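Local coordinates for protein thermotoga maritima TmcAL (Thermotoga maritima, PDB 5Y0T) that belongs to the HIGH nucleotidyl transferase family of the HUP clan and binds adenosine-5'-rp-alpha-thio-triphosphate in a pocket at the C-terminal ends of parallel strands, at residues 10-14 and 208-214; 215-219 and 248-252. All coordinates share one frame; numbering follows the deposited sequence.

How the contacts relate
Both contacts use helix 210-218, and their centres lie 11 Å apart. Contact 1 takes the start of the helix against the loop 10-14 and is buried; contact 2 takes its end against the loop 248-252 and is only partly buried, with E251 at the surface. The chemistry changes along the helix. In contact 1 backbone N-H groups and H14 turn to the phosphates of adenosine-5'-rp-alpha-thio-triphosphate, and R214 holds a backbone carbonyl; in contact 2 R218 meets a carboxylate and lies over a phenyl ring. The two touch where P12 packs on M217 and where R214 O lies 3.7 Å from F249 CE1.

Contact 1: residues 10-14 and 208-214; sequences YNPFH and SSATAIR. With TAT (adenosine-5'-rp-alpha-thio-triphosphate), chain E.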
loop_
_atom_site.group_PDB
_atom_site.type_symbol
_atom_site.label_atom_id
_atom_site.label_comp_id
_atom_site.label_asym_id
_atom_site.label_seq_id
_atom_site.Cartn_x
_atom_site.Cartn_y
_atom_site.Cartn_z
ATOM N N TYR A 10 -17.692 -20.777 -3.572
ATOM C CA TYR A 10 -16.958 -21.979 -3.973
ATOM C C TYR A 10 -15.479 -21.851 -3.595
ATOM O O TYR A 10 -14.610 -21.911 -4.463
ATOM C CB TYR A 10 -17.096 -22.228 -5.500
ATOM C CG TYR A 10 -18.483 -22.660 -5.980
ATOM C CD1 TYR A 10 -19.406 -23.245 -5.107
ATOM C CD2 TYR A 10 -18.858 -22.496 -7.310
ATOM C CE1 TYR A 10 -20.673 -23.651 -5.554
ATOM C CE2 TYR A 10 -20.113 -22.898 -7.764
ATOM C CZ TYR A 10 -21.013 -23.478 -6.892
ATOM O OH TYR A 10 -22.256 -23.888 -7.357
ATOM N N ASN A 11 -15.205 -21.729 -2.294
ATOM C CA ASN A 11 -13.863 -21.413 -1.803
ATOM C C ASN A 11 -13.329 -22.439 -0.813
ATOM O O ASN A 11 -13.135 -22.116 0.360
ATOM C CB ASN A 11 -13.857 -20.027 -1.129
ATOM C CG ASN A 11 -12.446 -19.547 -0.770
ATOM O OD1 ASN A 11 -11.458 -20.028 -1.312
ATOM N ND2 ASN A 11 -12.358 -18.613 0.166
ATOM N N PRO A 12 -13.071 -23.678 -1.269
ATOM C CA PRO A 12 -13.212 -24.251 -2.615
ATOM C C PRO A 12 -14.581 -24.920 -2.882
ATOM O O PRO A 12 -15.407 -25.037 -1.963
ATOM C CB PRO A 12 -12.112 -25.309 -2.632
ATOM C CG PRO A 12 -12.225 -25.885 -1.225
ATOM C CD PRO A 12 -12.492 -24.664 -0.329
ATOM N N PHE A 13 -14.791 -25.411 -4.110
ATOM C CA PHE A 13 -16.035 -26.127 -4.425
ATOM C C PHE A 13 -15.940 -27.467 -3.743
ATOM O O PHE A 13 -15.057 -28.254 -4.075
ATOM C CB PHE A 13 -16.211 -26.310 -5.936
ATOM C CG PHE A 13 -17.566 -26.833 -6.342
ATOM C CD1 PHE A 13 -17.952 -28.134 -6.032
ATOM C CD2 PHE A 13 -18.448 -26.025 -7.040
ATOM C CE1 PHE A 13 -19.200 -28.618 -6.408
ATOM C CE2 PHE A 13 -19.702 -26.504 -7.416
ATOM C CZ PHE A 13 -20.077 -27.789 -7.088
ATOM N N HIS A 14 -16.858 -27.757 -2.819
ATOM C CA HIS A 14 -16.739 -28.995 -2.062
ATOM C C HIS A 14 -17.993 -29.845 -2.198
ATOM O O HIS A 14 -18.871 -29.554 -2.999
ATOM C CB HIS A 14 -16.427 -28.717 -0.570
ATOM C CG HIS A 14 -17.373 -27.768 0.109
ATOM N ND1 HIS A 14 -18.746 -27.873 0.011
ATOM C CD2 HIS A 14 -17.135 -26.708 0.924
ATOM C CE1 HIS A 14 -19.311 -26.917 0.732
ATOM N NE2 HIS A 14 -18.355 -26.198 1.298
ATOM N N SER A 208 -17.509 -31.113 4.991
ATOM C CA SER A 208 -16.760 -30.223 5.845
ATOM C C SER A 208 -16.997 -28.859 5.255
ATOM O O SER A 208 -17.222 -28.750 4.048
ATOM C CB SER A 208 -15.275 -30.587 5.883
ATOM O OG SER A 208 -15.076 -31.806 6.588
ATOM N N SER A 209 -17.001 -27.840 6.108
ATOM C CA SER A 209 -17.176 -26.470 5.663
ATOM C C SER A 209 -15.990 -26.033 4.808
ATOM O O SER A 209 -14.876 -26.547 4.964
ATOM C CB SER A 209 -17.315 -25.537 6.867
ATOM O OG SER A 209 -16.058 -25.403 7.516
ATOM N N ALA A 210 -16.222 -25.058 3.939
ATOM C CA ALA A 210 -15.156 -24.489 3.130
ATOM C C ALA A 210 -13.993 -24.003 4.005
ATOM O O ALA A 210 -12.827 -24.150 3.637
ATOM C CB ALA A 210 -15.711 -23.329 2.258
ATOM N N THR A 211 -14.304 -23.455 5.179
ATOM C CA THR A 211 -13.242 -22.941 6.054
ATOM C C THR A 211 -12.444 -24.094 6.673
ATOM O O THR A 211 -11.219 -24.036 6.752
ATOM C CB THR A 211 -13.809 -22.024 7.169
ATOM O OG1 THR A 211 -14.426 -20.871 6.573
ATOM C CG2 THR A 211 -12.705 -21.561 8.103
ATOM N N ALA A 212 -13.123 -25.157 7.084
ATOM C CA ALA A 212 -12.401 -26.323 7.592
ATOM C C ALA A 212 -11.466 -26.886 6.510
ATOM O O ALA A 212 -10.329 -27.258 6.790
ATOM C CB ALA A 212 -13.376 -27.400 8.077
ATOM N N ILE A 213 -11.945 -26.925 5.272
ATOM C CA ILE A 213 -11.160 -27.518 4.191
ATOM C C ILE A 213 -9.928 -26.679 3.884
ATOM O O ILE A 213 -8.841 -27.216 3.639
ATOM C CB ILE A 213 -12.018 -27.708 2.925
ATOM C CG1 ILE A 213 -13.120 -28.732 3.213
ATOM C CG2 ILE A 213 -11.163 -28.187 1.743
ATOM C CD1 ILE A 213 -14.209 -28.717 2.161
ATOM N N ARG A 214 -10.084 -25.363 3.919
ATOM C CA ARG A 214 -8.933 -24.492 3.740
ATOM C C ARG A 214 -7.921 -24.727 4.863
ATOM O O ARG A 214 -6.716 -24.671 4.639
ATOM C CB ARG A 214 -9.365 -23.023 3.682
ATOM C CG ARG A 214 -10.145 -22.676 2.409
ATOM C CD ARG A 214 -10.227 -21.157 2.174
ATOM N NE ARG A 214 -10.785 -20.448 3.329
ATOM C CZ ARG A 214 -12.085 -20.314 3.584
ATOM N NH1 ARG A 214 -12.987 -20.851 2.780
ATOM N NH2 ARG A 214 -12.484 -19.645 4.658
HETATM N N1 TAT E . -25.482 -28.549 2.244
HETATM C C2 TAT E . -26.350 -27.912 1.434
HETATM N N3 TAT E . -26.065 -26.762 0.798
HETATM C C4 TAT E . -24.854 -26.175 0.948
HETATM C C5 TAT E . -23.846 -26.816 1.799
HETATM C C6 TAT E . -24.240 -28.076 2.470
HETATM N N6 TAT E . -23.376 -28.735 3.279
HETATM N N7 TAT E . -22.747 -26.033 1.758
HETATM C C8 TAT E . -23.017 -24.982 0.941
HETATM N N9 TAT E . -24.274 -25.074 0.462
HETATM P PA TAT E . -21.152 -20.820 -0.951
HETATM P PB TAT E . -21.019 -21.325 1.941
HETATM P PG TAT E . -19.491 -22.952 3.777
HETATM C "C1'" TAT E . -24.932 -24.106 -0.444
HETATM O O1A TAT E . -18.981 -24.371 3.591
HETATM O O1B TAT E . -20.548 -20.132 2.715
HETATM S S1G TAT E . -22.056 -19.102 -0.833
HETATM C "C2'" TAT E . -24.949 -22.720 0.198
HETATM O "O2'" TAT E . -25.985 -22.595 1.173
HETATM O O2A TAT E . -20.085 -20.991 -2.020
HETATM O O2B TAT E . -22.476 -21.708 1.996
HETATM O O2G TAT E . -18.372 -21.952 3.991
HETATM C "C3'" TAT E . -25.138 -21.826 -1.007
HETATM O "O3'" TAT E . -26.530 -21.713 -1.355
HETATM O O3A TAT E . -20.441 -21.236 0.438
HETATM O O3B TAT E . -20.116 -22.615 2.327
HETATM O O3G TAT E . -20.643 -22.777 4.737
HETATM C "C4'" TAT E . -24.403 -22.583 -2.110
HETATM O "O4'" TAT E . -24.211 -23.929 -1.659
HETATM C "C5'" TAT E . -23.032 -21.969 -2.408
HETATM O "O5'" TAT E . -22.280 -21.939 -1.194
#
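The imidazole of H14 has S208 O over one face and, at its edge, A210 N and O1A of adenosine-5'-rp-alpha-thio-triphosphate. H14 NE2 (3.0 Å) and A210 N (2.9 Å) both donate to this O1A, which is bonded to PG, so the two segments grip one oxygen of the terminal phosphate. Y10 N donates to O2A, on PA, at 2.9 Å. The guanidinium of R214 is sandwiched between N11 ND2 and T211 CA, its plane 13° from the N11 amide; at its edge NH1 donates to N11 O (2.7 Å), almost in line with the carbonyl bond. A bend at chi3 (-55°) brings it over N11. R214 NH2 forms a salt bridge with E46. N11 OD1 accepts from V49 N and ND2 donates to the 3-sulfinoalanine at position 42; ND2 and R214 NH1, both donors, do not bond. P12, after a cis peptide bond, packs CG on I213 CG2 at 3.9 Å, and I213 CD1 reaches H14 CB. S209 is the N-cap of helix 210-218, its OG accepting from A212 N. H14 and H17, the histidines of an HxGH form of the family's HIGH signature, stack their rings. The loop follows strand 3-8, leads into helix 15-28 and packs on the start of helix 210-218.

Contact 2: residues 215-219 and 248-252; sequences NLMRE and VFLEN
R218 lies across the face of F249 and meets E251 edge-on, combining a CH-pi contact with a side-on salt bridge. In this HUP-clan protein of the HIGH nucleotidyl transferase family, the pair joins the end of helix 210-218 to the loop between helices 231-242 and 254-261. The side chains of R218 and F249 run antiparallel alongside one another. R218 CG sits over the phenyl face, 3.7 Å from the centroid of the F249 ring, and farther out the guanidinium has F249 CD1 over its own face, the two planes inclined by 31°. The arginine is extended from CG to NE (chi2 180°, chi3 167°), which lets one side chain lie along the ring and still reach the carboxylate.

E251 reaches in from the loop to face R218, its chain kinked at chi2, and its carboxylate is nearly coplanar with the guanidinium. R218 NE donates to E251 OE2 at 2.8 Å and R218 NH2 to E251 OE1 at the same distance, each oxygen using its syn lone pair. The paired bonds, together with the ring on one face, limit rotation of the guanidinium. On its other terminal nitrogen, NH1, R218 makes a weak bond to N215 OD1, one turn back along the helix. M217 meets the ring differently: its CB is at the edge, 4.0 Å from F249 CZ, while its far end turns away toward P12 and V49. Within the loop, N252 OD1 accepts from F249 N at 2.8 Å, the donor lying above the plane of the amide carbonyl. A water accepts from L250 N at 3.0 Å and, more weakly, from R218 NH2.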
loop_
_atom_site.group_PDB
_atom_site.type_symbol
_atom_site.label_atom_id
_atom_site.label_comp_id
_atom_site.label_asym_id
_atom_site.label_seq_id
_atom_site.Cartn_x
_atom_site.Cartn_y
_atom_site.Cartn_z
ATOM N N ASN A 215 -8.397 -25.013 6.072
ATOM C CA ASN A 215 -7.473 -25.297 7.164
ATOM C C ASN A 215 -6.786 -26.646 6.987
ATOM O O ASN A 215 -5.629 -26.819 7.388
ATOM C CB ASN A 215 -8.190 -25.248 8.523
ATOM C CG ASN A 215 -8.452 -23.829 8.979
ATOM O OD1 ASN A 215 -7.846 -22.887 8.468
ATOM N ND2 ASN A 215 -9.349 -23.666 9.944
ATOM N N LEU A 216 -7.497 -27.600 6.390
ATOM C CA LEU A 216 -6.882 -28.879 6.047
ATOM C C LEU A 216 -5.747 -28.672 5.044
ATOM O O LEU A 216 -4.697 -29.302 5.158
ATOM C CB LEU A 216 -7.919 -29.854 5.482
ATOM C CG LEU A 216 -8.946 -30.439 6.456
ATOM C CD1 LEU A 216 -9.989 -31.232 5.694
ATOM C CD2 LEU A 216 -8.278 -31.317 7.524
ATOM N N MET A 217 -5.954 -27.794 4.062
ATOM C CA MET A 217 -4.871 -27.462 3.126
ATOM C C MET A 217 -3.647 -26.890 3.845
ATOM O O MET A 217 -2.528 -27.344 3.595
ATOM C CB MET A 217 -5.355 -26.479 2.071
ATOM C CG MET A 217 -6.439 -27.059 1.146
ATOM S SD MET A 217 -6.877 -25.820 -0.074
ATOM C CE MET A 217 -8.566 -26.276 -0.461
ATOM N N ARG A 218 -3.859 -25.911 4.731
ATOM C CA ARG A 218 -2.773 -25.347 5.557
ATOM C C ARG A 218 -1.955 -26.416 6.269
ATOM O O ARG A 218 -0.723 -26.336 6.338
ATOM C CB ARG A 218 -3.320 -24.377 6.614
ATOM C CG ARG A 218 -3.879 -23.068 6.062
ATOM C CD ARG A 218 -4.407 -22.178 7.189
ATOM N NE ARG A 218 -4.659 -20.811 6.724
ATOM C CZ ARG A 218 -5.834 -20.361 6.288
ATOM N NH1 ARG A 218 -6.885 -21.168 6.263
ATOM N NH2 ARG A 218 -5.961 -19.097 5.878
ATOM N N GLU A 219 -2.647 -27.418 6.801
ATOM C CA GLU A 219 -2.002 -28.485 7.551
ATOM C C GLU A 219 -1.488 -29.574 6.624
ATOM O O GLU A 219 -0.990 -30.608 7.081
ATOM C CB GLU A 219 -2.968 -29.089 8.567
ATOM C CG GLU A 219 -3.425 -28.115 9.626
ATOM C CD GLU A 219 -4.378 -28.751 10.609
ATOM O OE1 GLU A 219 -4.198 -29.947 10.924
ATOM O OE2 GLU A 219 -5.309 -28.056 11.065
ATOM N N VAL A 248 -3.657 -19.783 -2.006
ATOM C CA VAL A 248 -3.431 -18.418 -1.555
ATOM C C VAL A 248 -4.184 -18.235 -0.244
ATOM O O VAL A 248 -5.389 -18.496 -0.185
ATOM C CB VAL A 248 -3.916 -17.378 -2.587
ATOM C CG1 VAL A 248 -3.763 -15.952 -2.023
ATOM C CG2 VAL A 248 -3.146 -17.530 -3.910
ATOM N N PHE A 249 -3.485 -17.811 0.809
ATOM C CA PHE A 249 -4.124 -17.648 2.124
ATOM C C PHE A 249 -4.046 -16.197 2.585
ATOM O O PHE A 249 -3.158 -15.453 2.171
ATOM C CB PHE A 249 -3.479 -18.549 3.185
ATOM C CG PHE A 249 -3.646 -20.027 2.935
ATOM C CD1 PHE A 249 -4.908 -20.605 2.913
ATOM C CD2 PHE A 249 -2.537 -20.843 2.743
ATOM C CE1 PHE A 249 -5.062 -21.970 2.696
ATOM C CE2 PHE A 249 -2.682 -22.206 2.520
ATOM C CZ PHE A 249 -3.957 -22.770 2.497
ATOM N N LEU A 250 -4.975 -15.795 3.443
ATOM C CA LEU A 250 -4.979 -14.425 3.957
ATOM C C LEU A 250 -3.661 -14.071 4.626
ATOM O O LEU A 250 -3.169 -12.951 4.505
ATOM C CB LEU A 250 -6.118 -14.230 4.949
ATOM C CG LEU A 250 -6.237 -12.818 5.519
ATOM C CD1 LEU A 250 -6.457 -11.814 4.420
ATOM C CD2 LEU A 250 -7.378 -12.786 6.524
ATOM N N GLU A 251 -3.073 -15.032 5.322
ATOM C CA GLU A 251 -1.851 -14.737 6.058
ATOM C C GLU A 251 -0.703 -14.404 5.092
ATOM O O GLU A 251 0.226 -13.670 5.463
ATOM C CB GLU A 251 -1.487 -15.897 6.995
ATOM C CG GLU A 251 -1.274 -17.232 6.312
ATOM C CD GLU A 251 -2.480 -18.154 6.397
ATOM O OE1 GLU A 251 -3.632 -17.659 6.434
ATOM O OE2 GLU A 251 -2.261 -19.385 6.422
ATOM N N ASN A 252 -0.780 -14.887 3.849
ATOM C CA ASN A 252 0.203 -14.502 2.827
ATOM C C ASN A 252 0.117 -13.001 2.514
ATOM O O ASN A 252 1.104 -12.381 2.108
ATOM C CB ASN A 252 0.018 -15.301 1.515
ATOM C CG ASN A 252 0.030 -16.815 1.728
ATOM O OD1 ASN A 252 -0.743 -17.539 1.109
ATOM N ND2 ASN A 252 0.910 -17.291 2.596
HETATM O O HOH W 1 -7.385 -17.518 3.688
#